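Local atomic coordinates of transmembrane oligosaccharyl transferase, putative (Archaeoglobus fulgidus, PDB entry 3VGP), a protein that belongs to the AglB/STT3 family of membrane-embedded oligosaccharyl transferases and is represented here by its C-terminal globular domain. Residues R87-D93 against D155-V161; Y33-W38 against A62-F68. The protein carries 1 engineered substitution. Residue numbers count along the deposited sequence, not the author numbering.

Interaction 1 of 2, residues R87-D93 against D155-V161; sequences RYVVTAD and DVKIFEV
A salt bridge and a paired set of backbone hydrogen bonds join strand 88-91 to strand 156-161, antiparallel neighbours at the centre of the domain's mixed β-sheet. Arg-87, fully extended (all chi t), gives NE to Glu-160 OE2 at 3.0 Å and NH1 to the same oxygen at 3.2 Å. Val-89 and Phe-159 form a hydrogen-bonded pair (Val-89 N to Phe-159 O 2.9 Å, Phe-159 N to Val-89 O 2.8 Å), as do Thr-91 and Lys-157 (2.9 Å for N to O in each direction); Tyr-88/Glu-160 and Val-90/Ile-158 are non-hydrogen-bonded pairs. Val-161 N to Arg-87 O (2.9 Å) continues the bonding at one end, and at the other Asp-155, in the p rotamer, takes Asp-93 N on OD2 (2.8 Å). The strand axes approach to 4.6 Å at 156°.

A water 2.6 Å from Tyr-88 OH donates weakly to Glu-160 OE2 (3.1 Å), while the same hydroxyl also bonds Ser-18. His-137 ties together Thr-91 OG1 and Asp-93 OD1.

Side chains alternate between two faces. Tyr-88, Val-90 and Ile-158 share the face covered by helix 6-20, with Tyr-88 CD1 3.7 Å from Ile-158 CG2 and Val-90 CG1 3.5 Å from Val-156 CG1. Val-89, Thr-91 and Phe-159 share the other, where Thr-91 OG1 lies at the edge of the Phe-159 ring, 3.4 Å from CE2.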
loop_
_atom_site.group_PDB
_atom_site.type_symbol
_atom_site.label_atom_id
_atom_site.label_comp_id
_atom_site.label_asym_id
_atom_site.label_seq_id
_atom_site.Cartn_x
_atom_site.Cartn_y
_atom_site.Cartn_z
ATOM N N ARG A 87 -2.569 -9.716 2.631
ATOM C CA ARG A 87 -2.371 -10.599 1.486
ATOM C C ARG A 87 -1.989 -9.776 0.265
ATOM O O ARG A 87 -1.179 -10.207 -0.557
ATOM C CB ARG A 87 -3.644 -11.380 1.168
ATOM C CG ARG A 87 -3.516 -12.224 -0.090
ATOM C CD ARG A 87 -4.759 -13.054 -0.352
ATOM N NE ARG A 87 -4.603 -13.877 -1.547
ATOM C CZ ARG A 87 -5.554 -14.659 -2.044
ATOM N NH1 ARG A 87 -5.321 -15.367 -3.140
ATOM N NH2 ARG A 87 -6.739 -14.732 -1.445
ATOM N N TYR A 88 -2.575 -8.587 0.160
ATOM C CA TYR A 88 -2.308 -7.706 -0.969
ATOM C C TYR A 88 -1.788 -6.332 -0.590
ATOM O O TYR A 88 -2.214 -5.732 0.401
ATOM C CB TYR A 88 -3.578 -7.507 -1.798
ATOM C CG TYR A 88 -4.126 -8.769 -2.426
ATOM C CD1 TYR A 88 -3.370 -9.496 -3.341
ATOM C CD2 TYR A 88 -5.405 -9.224 -2.113
ATOM C CE1 TYR A 88 -3.878 -10.651 -3.935
ATOM C CE2 TYR A 88 -5.923 -10.382 -2.700
ATOM C CZ TYR A 88 -5.150 -11.086 -3.609
ATOM O OH TYR A 88 -5.644 -12.231 -4.197
ATOM N N VAL A 89 -0.857 -5.844 -1.403
ATOM C CA VAL A 89 -0.293 -4.512 -1.251
ATOM C C VAL A 89 -0.584 -3.854 -2.599
ATOM O O VAL A 89 -0.323 -4.442 -3.649
ATOM C CB VAL A 89 1.233 -4.549 -1.019
ATOM C CG1 VAL A 89 1.784 -3.135 -1.036
ATOM C CG2 VAL A 89 1.538 -5.201 0.325
ATOM N N VAL A 90 -1.121 -2.643 -2.578
ATOM C CA VAL A 90 -1.475 -1.971 -3.823
ATOM C C VAL A 90 -0.761 -0.640 -3.996
ATOM O O VAL A 90 -0.705 0.163 -3.067
ATOM C CB VAL A 90 -2.996 -1.720 -3.889
ATOM C CG1 VAL A 90 -3.386 -1.210 -5.271
ATOM C CG2 VAL A 90 -3.745 -3.001 -3.556
ATOM N N THR A 91 -0.223 -0.416 -5.191
ATOM C CA THR A 91 0.479 0.828 -5.501
ATOM C C THR A 91 -0.173 1.484 -6.718
ATOM O O THR A 91 -1.051 0.902 -7.350
ATOM C CB THR A 91 1.983 0.586 -5.803
ATOM O OG1 THR A 91 2.127 -0.202 -6.993
ATOM C CG2 THR A 91 2.648 -0.147 -4.634
ATOM N N ALA A 92 0.247 2.708 -7.024
ATOM C CA ALA A 92 -0.278 3.448 -8.171
ATOM C C ALA A 92 0.683 4.597 -8.438
ATOM O O ALA A 92 1.462 4.971 -7.560
ATOM C CB ALA A 92 -1.674 3.988 -7.867
ATOM N N ASP A 93 0.637 5.171 -9.636
ATOM C CA ASP A 93 1.556 6.265 -9.945
ATOM C C ASP A 93 1.449 7.404 -8.939
ATOM O O ASP A 93 2.459 8.010 -8.571
ATOM C CB ASP A 93 1.297 6.836 -11.347
ATOM C CG ASP A 93 1.741 5.905 -12.457
ATOM O OD1 ASP A 93 2.554 4.994 -12.194
ATOM O OD2 ASP A 93 1.289 6.104 -13.610
ATOM N N ASP A 155 -2.610 2.041 -13.910
ATOM C CA ASP A 155 -1.319 2.101 -13.234
ATOM C C ASP A 155 -1.440 1.610 -11.796
ATOM O O ASP A 155 -0.501 1.721 -11.010
ATOM C CB ASP A 155 -0.738 3.518 -13.258
ATOM C CG ASP A 155 -1.682 4.549 -12.687
ATOM O OD1 ASP A 155 -2.663 4.898 -13.373
ATOM O OD2 ASP A 155 -1.445 5.009 -11.550
ATOM N N VAL A 156 -2.607 1.071 -11.456
ATOM C CA VAL A 156 -2.830 0.523 -10.124
ATOM C C VAL A 156 -2.265 -0.896 -10.175
ATOM O O VAL A 156 -2.719 -1.718 -10.974
ATOM C CB VAL A 156 -4.335 0.462 -9.772
ATOM C CG1 VAL A 156 -4.520 -0.081 -8.360
ATOM C CG2 VAL A 156 -4.954 1.841 -9.882
ATOM N N LYS A 157 -1.274 -1.177 -9.334
ATOM C CA LYS A 157 -0.647 -2.496 -9.318
ATOM C C LYS A 157 -0.956 -3.248 -8.030
ATOM O O LYS A 157 -0.836 -2.694 -6.940
ATOM C CB LYS A 157 0.871 -2.362 -9.478
ATOM C CG LYS A 157 1.301 -1.667 -10.760
ATOM C CD LYS A 157 2.813 -1.640 -10.909
ATOM C CE LYS A 157 3.215 -0.882 -12.173
ATOM N NZ LYS A 157 4.682 -0.883 -12.404
ATOM N N ILE A 158 -1.354 -4.511 -8.167
ATOM C CA ILE A 158 -1.673 -5.345 -7.013
ATOM C C ILE A 158 -0.577 -6.386 -6.826
ATOM O O ILE A 158 -0.291 -7.170 -7.729
ATOM C CB ILE A 158 -3.032 -6.063 -7.191
ATOM C CG1 ILE A 158 -4.151 -5.026 -7.325
ATOM C CG2 ILE A 158 -3.313 -6.966 -5.990
ATOM C CD1 ILE A 158 -5.514 -5.626 -7.575
ATOM N N PHE A 159 0.039 -6.374 -5.650
ATOM C CA PHE A 159 1.106 -7.308 -5.315
ATOM C C PHE A 159 0.606 -8.269 -4.249
ATOM O O PHE A 159 -0.092 -7.865 -3.323
ATOM C CB PHE A 159 2.316 -6.550 -4.766
ATOM C CG PHE A 159 2.957 -5.622 -5.762
ATOM C CD1 PHE A 159 3.993 -6.063 -6.575
ATOM C CD2 PHE A 159 2.515 -4.310 -5.889
ATOM C CE1 PHE A 159 4.586 -5.214 -7.498
ATOM C CE2 PHE A 159 3.099 -3.449 -6.812
ATOM C CZ PHE A 159 4.135 -3.899 -7.618
ATOM N N GLU A 160 0.952 -9.542 -4.385
ATOM C CA GLU A 160 0.551 -10.516 -3.384
ATOM C C GLU A 160 1.757 -10.795 -2.503
ATOM O O GLU A 160 2.888 -10.899 -2.985
ATOM C CB GLU A 160 0.069 -11.810 -4.050
ATOM C CG GLU A 160 -0.408 -12.870 -3.063
ATOM C CD GLU A 160 -1.167 -13.998 -3.743
ATOM O OE1 GLU A 160 -0.702 -14.473 -4.800
ATOM O OE2 GLU A 160 -2.222 -14.416 -3.217
ATOM N N VAL A 161 1.520 -10.884 -1.202
ATOM C CA VAL A 161 2.590 -11.173 -0.263
ATOM C C VAL A 161 2.877 -12.670 -0.345
ATOM O O VAL A 161 1.981 -13.490 -0.162
ATOM C CB VAL A 161 2.166 -10.810 1.169
ATOM C CG1 VAL A 161 3.283 -11.138 2.144
ATOM C CG2 VAL A 161 1.824 -9.335 1.232
HETATM O O HOH W 1 -3.970 -13.567 -5.651
#

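Interaction 2 of 2, residues Y33-W38 against A62-F68; sequences YSVMSW and AVDAAKF
Segment 62-68 is regular α-helix, its i to i+4 bonds running from Ala-66 N to Ala-62 O (2.9 Å) through Phe-68 N to Asp-64 O (3.0 Å), and it meets segment 33-38, which is mostly loop around the short strand 35-36 and kinks at Ser-34 (phi/psi -93/-29). Ala-62 leads off at the edge of the Trp-38 indole: CZ3 lies 3.3 Å from Ala-62 O, which sits near the ring plane, and 4.1 Å from Ala-62 CB. Asp-64 (m rotamer) supplies the polar link. Tyr-33, in the p rotamer, reaches across so that its OH donates to Asp-64 OD2 at 2.7 Å, and this oxygen also pairs with Arg-84, setting the tyrosine beside a buried charge.

Ala-65, CB directed toward the other segment, packs its methyl 3.7 Å from Ser-37 O, 4.2 Å from Met-36 CG and 4.0 Å from Trp-38 CE3. Here Ser-37 and Ala-65 have the nearest CA atoms, 6.2 Å apart. The packing belongs to a β-α-β crossover whose connection, between the parallel strands 35-36 and 88-91, includes helices 58-69 and 74-84; Trp-38 opens the WWDYG sequence motif that marks this family.

Ala-66 CB adds a 4.0 Å contact to Trp-38 CZ3, and Ile-108 and Ile-111 of helix 105-111 touch both residues. One turn beyond Asp-64, Phe-68 (t rotamer) makes a Met-aromatic contact with Met-36, modelled as selenomethionine with chi1 and chi2 t. The selenium rides over the ring face, 3.7 Å from its centroid and 27° off the normal, with SE to Phe-68 CG 3.3 Å.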
loop_
_atom_site.group_PDB
_atom_site.type_symbol
_atom_site.label_atom_id
_atom_site.label_comp_id
_atom_site.label_asym_id
_atom_site.label_seq_id
_atom_site.Cartn_x
_atom_site.Cartn_y
_atom_site.Cartn_z
ATOM N N TYR A 33 -6.115 -7.286 8.735
ATOM C CA TYR A 33 -6.730 -6.785 7.513
ATOM C C TYR A 33 -5.997 -7.377 6.314
ATOM O O TYR A 33 -4.837 -7.768 6.418
ATOM C CB TYR A 33 -6.804 -5.246 7.449
ATOM C CG TYR A 33 -5.516 -4.469 7.535
ATOM C CD1 TYR A 33 -4.982 -4.099 8.765
ATOM C CD2 TYR A 33 -4.873 -4.035 6.375
ATOM C CE1 TYR A 33 -3.834 -3.305 8.845
ATOM C CE2 TYR A 33 -3.728 -3.243 6.441
ATOM C CZ TYR A 33 -3.216 -2.882 7.677
ATOM O OH TYR A 33 -2.087 -2.097 7.743
ATOM N N SER A 34 -6.692 -7.456 5.185
ATOM C CA SER A 34 -6.154 -8.084 3.986
ATOM C C SER A 34 -5.451 -7.221 2.956
ATOM O O SER A 34 -4.567 -7.702 2.249
ATOM C CB SER A 34 -7.274 -8.840 3.272
ATOM O OG SER A 34 -7.831 -9.829 4.114
ATOM N N VAL A 35 -5.849 -5.961 2.860
ATOM C CA VAL A 35 -5.270 -5.080 1.859
ATOM C C VAL A 35 -4.546 -3.880 2.440
ATOM O O VAL A 35 -5.087 -3.165 3.281
ATOM C CB VAL A 35 -6.369 -4.568 0.899
ATOM C CG1 VAL A 35 -5.756 -3.658 -0.167
ATOM C CG2 VAL A 35 -7.095 -5.749 0.265
HETATM N N MSE A 36 -3.311 -3.678 1.998
HETATM C CA MSE A 36 -2.540 -2.528 2.440
HETATM C C MSE A 36 -2.414 -1.550 1.287
HETATM O O MSE A 36 -1.835 -1.874 0.247
HETATM C CB MSE A 36 -1.146 -2.926 2.894
HETATM C CG MSE A 36 -0.308 -1.710 3.213
HETATM SE SE MSE A 36 1.410 -2.211 3.816
HETATM C CE MSE A 36 0.950 -2.669 5.611
ATOM N N SER A 37 -2.953 -0.352 1.473
ATOM C CA SER A 37 -2.904 0.667 0.435
ATOM C C SER A 37 -2.914 2.036 1.100
ATOM O O SER A 37 -3.128 2.141 2.311
ATOM C CB SER A 37 -4.122 0.523 -0.484
ATOM O OG SER A 37 -4.006 1.341 -1.637
ATOM N N TRP A 38 -2.673 3.078 0.308
ATOM C CA TRP A 38 -2.668 4.439 0.818
ATOM C C TRP A 38 -4.062 4.993 0.589
ATOM O O TRP A 38 -4.441 5.318 -0.536
ATOM C CB TRP A 38 -1.641 5.296 0.081
ATOM C CG TRP A 38 -1.487 6.659 0.684
ATOM C CD1 TRP A 38 -1.776 7.858 0.093
ATOM C CD2 TRP A 38 -1.012 6.964 1.997
ATOM N NE1 TRP A 38 -1.510 8.890 0.959
ATOM C CE2 TRP A 38 -1.038 8.370 2.135
ATOM C CE3 TRP A 38 -0.565 6.187 3.072
ATOM C CZ2 TRP A 38 -0.636 9.015 3.306
ATOM C CZ3 TRP A 38 -0.164 6.829 4.238
ATOM C CH2 TRP A 38 -0.204 8.228 4.344
ATOM N N ALA A 62 -2.888 4.055 8.030
ATOM C CA ALA A 62 -2.069 5.025 7.308
ATOM C C ALA A 62 -0.612 4.915 7.746
ATOM O O ALA A 62 0.300 4.925 6.920
ATOM C CB ALA A 62 -2.593 6.448 7.559
ATOM N N VAL A 63 -0.393 4.810 9.052
ATOM C CA VAL A 63 0.963 4.695 9.567
ATOM C C VAL A 63 1.572 3.388 9.083
ATOM O O VAL A 63 2.737 3.356 8.699
ATOM C CB VAL A 63 0.987 4.742 11.102
ATOM C CG1 VAL A 63 2.391 4.445 11.608
ATOM C CG2 VAL A 63 0.539 6.120 11.575
ATOM N N ASP A 64 0.786 2.312 9.102
ATOM C CA ASP A 64 1.276 1.018 8.626
ATOM C C ASP A 64 1.760 1.156 7.183
ATOM O O ASP A 64 2.872 0.760 6.845
ATOM C CB ASP A 64 0.173 -0.050 8.626
ATOM C CG ASP A 64 -0.182 -0.555 10.014
ATOM O OD1 ASP A 64 0.570 -0.300 10.973
ATOM O OD2 ASP A 64 -1.227 -1.236 10.127
ATOM N N ALA A 65 0.902 1.701 6.330
ATOM C CA ALA A 65 1.246 1.850 4.922
ATOM C C ALA A 65 2.443 2.764 4.690
ATOM O O ALA A 65 3.299 2.469 3.862
ATOM C CB ALA A 65 0.033 2.349 4.135
ATOM N N ALA A 66 2.509 3.868 5.424
ATOM C CA ALA A 66 3.620 4.798 5.267
ATOM C C ALA A 66 4.945 4.158 5.697
ATOM O O ALA A 66 5.955 4.281 5.005
ATOM C CB ALA A 66 3.354 6.073 6.070
ATOM N N LYS A 67 4.947 3.470 6.834
ATOM C CA LYS A 67 6.165 2.820 7.307
ATOM C C LYS A 67 6.596 1.738 6.324
ATOM O O LYS A 67 7.786 1.530 6.082
ATOM C CB LYS A 67 5.930 2.192 8.684
ATOM C CG LYS A 67 5.740 3.193 9.818
ATOM C CD LYS A 67 7.031 3.923 10.159
ATOM C CE LYS A 67 6.850 4.788 11.403
ATOM N NZ LYS A 67 8.088 5.538 11.764
ATOM N N PHE A 68 5.615 1.047 5.760
ATOM C CA PHE A 68 5.877 -0.021 4.806
ATOM C C PHE A 68 6.463 0.536 3.513
ATOM O O PHE A 68 7.512 0.088 3.052
ATOM C CB PHE A 68 4.573 -0.769 4.504
ATOM C CG PHE A 68 4.698 -1.815 3.431
ATOM C CD1 PHE A 68 4.983 -3.135 3.753
ATOM C CD2 PHE A 68 4.527 -1.474 2.094
ATOM C CE1 PHE A 68 5.094 -4.101 2.759
ATOM C CE2 PHE A 68 4.638 -2.432 1.093
ATOM C CZ PHE A 68 4.922 -3.749 1.429
#

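How the interactions relate
The two contacts meet at one sheet, where strands 35-36 and 88-91 are neighbours; their centres lie about 11 Å apart. Strand 35-36 of interaction 2 runs parallel to strand 88-91 of interaction 1, and backbone atoms join them: Tyr-88 O lies 2.8 Å from Met-36 N and Arg-87 N 2.9 Å from Ser-34 O, both probable hydrogen bonds. Strand 88-91 is therefore flanked by 35-36 on one edge and 156-161 on the other. The helix of interaction 2 also reaches interaction 1 directly, since Phe-68 CE2 packs 3.6 Å from Val-89 CG1. In sequence, 33-38 and 62-68 meet before interaction 1 opens, and its second strand comes from the end of the chain.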